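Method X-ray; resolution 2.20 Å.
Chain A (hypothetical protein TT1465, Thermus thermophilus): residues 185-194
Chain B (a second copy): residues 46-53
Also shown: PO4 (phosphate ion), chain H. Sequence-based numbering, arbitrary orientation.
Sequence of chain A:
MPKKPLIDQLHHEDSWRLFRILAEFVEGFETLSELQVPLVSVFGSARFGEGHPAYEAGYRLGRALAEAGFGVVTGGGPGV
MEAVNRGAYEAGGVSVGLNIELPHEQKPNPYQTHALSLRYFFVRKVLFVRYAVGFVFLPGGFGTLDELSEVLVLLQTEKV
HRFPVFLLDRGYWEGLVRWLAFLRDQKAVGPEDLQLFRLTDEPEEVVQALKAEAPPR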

# COMPACT_ATOMS: atom_id res chain seq x y z
N ASP A 185 37.30 -20.43 -20.71
CA ASP A 185 38.75 -20.60 -20.69
C ASP A 185 39.37 -19.59 -19.72
O ASP A 185 40.40 -19.85 -19.11
N GLN A 186 38.72 -18.43 -19.59
CA GLN A 186 39.14 -17.33 -18.72
C GLN A 186 38.70 -17.53 -17.28
O GLN A 186 39.12 -16.80 -16.39
N LYS A 187 37.86 -18.53 -17.05
CA LYS A 187 37.36 -18.84 -15.71
C LYS A 187 36.43 -17.76 -15.15
O LYS A 187 36.31 -17.59 -13.94
N ALA A 188 35.77 -17.02 -16.04
CA ALA A 188 34.82 -15.99 -15.64
C ALA A 188 33.47 -16.67 -15.44
O ALA A 188 32.51 -16.07 -14.94
N VAL A 189 33.40 -17.94 -15.84
CA VAL A 189 32.18 -18.73 -15.71
C VAL A 189 32.58 -20.13 -15.24
O VAL A 189 33.66 -20.62 -15.54
N GLY A 190 31.69 -20.78 -14.49
CA GLY A 190 31.97 -22.10 -13.97
C GLY A 190 32.21 -23.16 -15.03
O GLY A 190 31.85 -22.99 -16.19
N PRO A 191 32.83 -24.28 -14.64
CA PRO A 191 33.14 -25.40 -15.54
C PRO A 191 31.94 -25.99 -16.25
O PRO A 191 32.04 -26.36 -17.42
N GLU A 192 30.81 -26.07 -15.55
CA GLU A 192 29.60 -26.66 -16.11
C GLU A 192 28.55 -25.63 -16.53
O GLU A 192 27.45 -26.02 -16.95
N ASP A 193 28.85 -24.34 -16.42
CA ASP A 193 27.84 -23.34 -16.76
C ASP A 193 27.30 -23.34 -18.18
O ASP A 193 26.20 -22.83 -18.42
N LEU A 194 28.04 -23.90 -19.13
CA LEU A 194 27.52 -23.93 -20.48
C LEU A 194 26.48 -25.02 -20.66
O LEU A 194 25.83 -25.10 -21.70
N ALA B 46 33.06 -11.25 -10.78
CA ALA B 46 33.13 -11.41 -9.34
C ALA B 46 34.32 -12.30 -9.02
O ALA B 46 34.72 -12.39 -7.88
N ARG B 47 34.88 -12.93 -10.06
CA ARG B 47 35.99 -13.88 -9.91
C ARG B 47 37.43 -13.43 -10.19
O ARG B 47 38.38 -14.13 -9.85
N PHE B 48 37.61 -12.28 -10.81
CA PHE B 48 38.97 -11.81 -11.08
C PHE B 48 39.49 -10.97 -9.90
O PHE B 48 39.14 -9.80 -9.73
N GLY B 49 40.31 -11.60 -9.06
CA GLY B 49 40.86 -10.95 -7.88
C GLY B 49 42.16 -10.18 -8.06
O GLY B 49 42.58 -9.90 -9.19
N GLU B 50 42.81 -9.83 -6.95
CA GLU B 50 44.05 -9.07 -6.97
C GLU B 50 45.10 -9.62 -7.92
O GLU B 50 45.41 -10.80 -7.90
N GLY B 51 45.65 -8.75 -8.76
CA GLY B 51 46.65 -9.17 -9.70
C GLY B 51 46.11 -9.25 -11.10
O GLY B 51 46.76 -8.81 -12.04
N HIS B 52 44.90 -9.81 -11.23
CA HIS B 52 44.24 -9.96 -12.52
C HIS B 52 44.11 -8.61 -13.20
O HIS B 52 43.70 -7.64 -12.57
N PRO B 53 44.45 -8.53 -14.49
CA PRO B 53 44.38 -7.28 -15.26
C PRO B 53 43.06 -6.54 -15.08
O PRO B 53 43.03 -5.32 -15.00

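Contacts between copies of a protein need not rest on direct hydrogen bonds, and the meeting of these two largely loop segments is a useful example. No direct hydrogen bond crosses from one stretch to the other; the interface, which buries 294 Å² in all, is held by van der Waals contact, two bridging waters and one long salt bridge. The work on chain B falls mainly to two neighbouring residues, B:Arg47 and B:Phe48, which take up most of the area covered on that side.

Along chain A, A:Asp185 lies out of reach, and the contact opens with A:Gln186, whose CA-to-CB bond points toward chain B. Its side chain, m at both chi1 and chi2, makes only loose contacts: CB is 4.4 Å from CZ of B:Phe48, and NE2 approaches NE2 of B:His52 at the same distance, at the edge of the imidazole. Its carbonyl is closer, with A:Gln186 O lying 3.4 Å from B:Phe48 CE2 near the plane of the ring, where the slightly positive ring hydrogens favour an oxygen. That carbonyl also accepts from water 1 (2.8 Å from A:Gln186 O), which is hydrogen-bonded in turn to B:His52 NE2 at 2.7 Å. The histidine, t at chi1, uses its other ring nitrogen, ND1, to cap the helix that follows, so the two nitrogens serve different partners.

A:Lys187 ends the preceding helix in a Schellman motif with positive phi. Its CA-to-CB bond points sideways and the end of its long side chain leads away, leaving the backbone to make the contact: A:Lys187 O sits 3.6 Å from B:Arg47 CD. At A:Ala188 the CA-to-CB bond points away overall, yet the methyl still touches B:Phe48, with CB 3.6 Å from CZ. This is the apolar contact of the interface. The phenylalanine, m at chi1, has a CA-to-CB bond that points sideways, but its ring comes nearer to chain A.

B:Arg47 reaches along the next residues in an extended form, m at chi1 and t at chi2 and chi3. A:Ala188 O and A:Val189 CA lie over one face of its guanidinium. The CA-to-CB bond of A:Val189, p at chi1, points away. At A:Gly190 the backbone N comes within 3.1 Å of B:Arg47 NH1, but both are donors and no hydrogen bond results. The glycine N instead donates to A:Asp193 OD2 at 2.5 Å, inside the type I turn from A:Gly190 to A:Asp193; a CB on the glycine would clash with that same oxygen.

A:Pro191 and A:Glu192 make no contact across the interface. The CA-to-CB bond of A:Asp193, m at chi1, points toward chain B, and the residue forms the long salt bridge, OD2 to B:Arg47 NH2 at 4.0 Å. Water 2 spans the gap, donating to A:Asp193 OD2 at 2.8 Å and accepting from B:Arg47 NH2 at 2.6 Å. Beyond the contact, a phosphate ion, probably from the crystallisation liquor, accepts a hydrogen bond through O1 from B:Ala46 N at 3.0 Å.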

# COMPACT_ATOMS: atom_id res chain seq x y z
CB ASP A 185 39.32 -20.40 -22.10
CG ASP A 185 38.86 -21.49 -23.06
OD1 ASP A 185 39.12 -21.33 -24.27
OD2 ASP A 185 38.26 -22.49 -22.61
CB GLN A 186 38.54 -16.01 -19.23
CG GLN A 186 39.10 -15.52 -20.57
CD GLN A 186 40.33 -14.62 -20.40
OE1 GLN A 186 41.11 -14.44 -21.33
NE2 GLN A 186 40.50 -14.06 -19.22
CB LYS A 187 38.53 -19.08 -14.74
CG LYS A 187 39.47 -20.20 -15.17
CD LYS A 187 39.93 -21.07 -14.00
CE LYS A 187 40.80 -20.28 -13.03
NZ LYS A 187 41.28 -21.13 -11.89
CB ALA A 188 34.72 -14.92 -16.72
CB VAL A 189 31.44 -18.83 -17.06
CG1 VAL A 189 32.11 -19.87 -17.98
CG2 VAL A 189 30.01 -19.20 -16.83
CB PRO A 191 33.80 -26.42 -14.62
CG PRO A 191 34.38 -25.59 -13.52
CD PRO A 191 33.30 -24.56 -13.27
CB GLU A 192 28.93 -27.59 -15.09
CG GLU A 192 29.87 -28.37 -14.19
CD GLU A 192 30.61 -29.45 -14.92
OE1 GLU A 192 29.94 -30.34 -15.50
OE2 GLU A 192 31.86 -29.42 -14.93
CB ASP A 193 28.31 -21.94 -16.42
CG ASP A 193 28.46 -21.74 -14.92
OD1 ASP A 193 27.82 -22.48 -14.15
OD2 ASP A 193 29.19 -20.82 -14.53
CB LEU A 194 28.64 -24.11 -21.50
CG LEU A 194 29.60 -22.92 -21.66
CD1 LEU A 194 30.03 -22.85 -23.12
CD2 LEU A 194 28.93 -21.61 -21.26
CB ALA B 46 31.88 -12.04 -8.83
CB ARG B 47 35.67 -15.11 -10.75
CG ARG B 47 34.22 -15.56 -10.60
CD ARG B 47 33.92 -16.80 -11.43
NE ARG B 47 32.50 -17.12 -11.42
CZ ARG B 47 32.01 -18.33 -11.68
NH1 ARG B 47 32.84 -19.32 -11.97
NH2 ARG B 47 30.70 -18.54 -11.66
CB PHE B 48 38.95 -11.01 -12.39
CG PHE B 48 38.53 -11.83 -13.59
CD1 PHE B 48 38.01 -11.20 -14.73
CD2 PHE B 48 38.68 -13.22 -13.60
CE1 PHE B 48 37.64 -11.95 -15.86
CE2 PHE B 48 38.32 -13.98 -14.73
CZ PHE B 48 37.80 -13.34 -15.87
CB GLU B 50 44.67 -8.96 -5.57
CG GLU B 50 43.98 -7.95 -4.68
CD GLU B 50 44.75 -7.67 -3.40
OE1 GLU B 50 44.92 -8.60 -2.59
OE2 GLU B 50 45.19 -6.51 -3.21
CB HIS B 52 42.85 -10.60 -12.34
CG HIS B 52 42.25 -11.12 -13.61
ND1 HIS B 52 41.71 -10.30 -14.57
CD2 HIS B 52 42.16 -12.38 -14.10
CE1 HIS B 52 41.31 -11.02 -15.60
NE2 HIS B 52 41.58 -12.29 -15.35
CB PRO B 53 44.58 -7.74 -16.71
CG PRO B 53 45.25 -9.06 -16.59
CD PRO B 53 44.58 -9.68 -15.40
P PO4 H . 29.89 -12.01 -13.08
O1 PO4 H . 31.08 -12.68 -12.49
O2 PO4 H . 30.32 -11.15 -14.22
O3 PO4 H . 29.22 -11.17 -12.04
O4 PO4 H . 28.93 -13.03 -13.57
O HOH W 1 40.83 -14.55 -16.63
O HOH W 2 29.22 -20.73 -11.78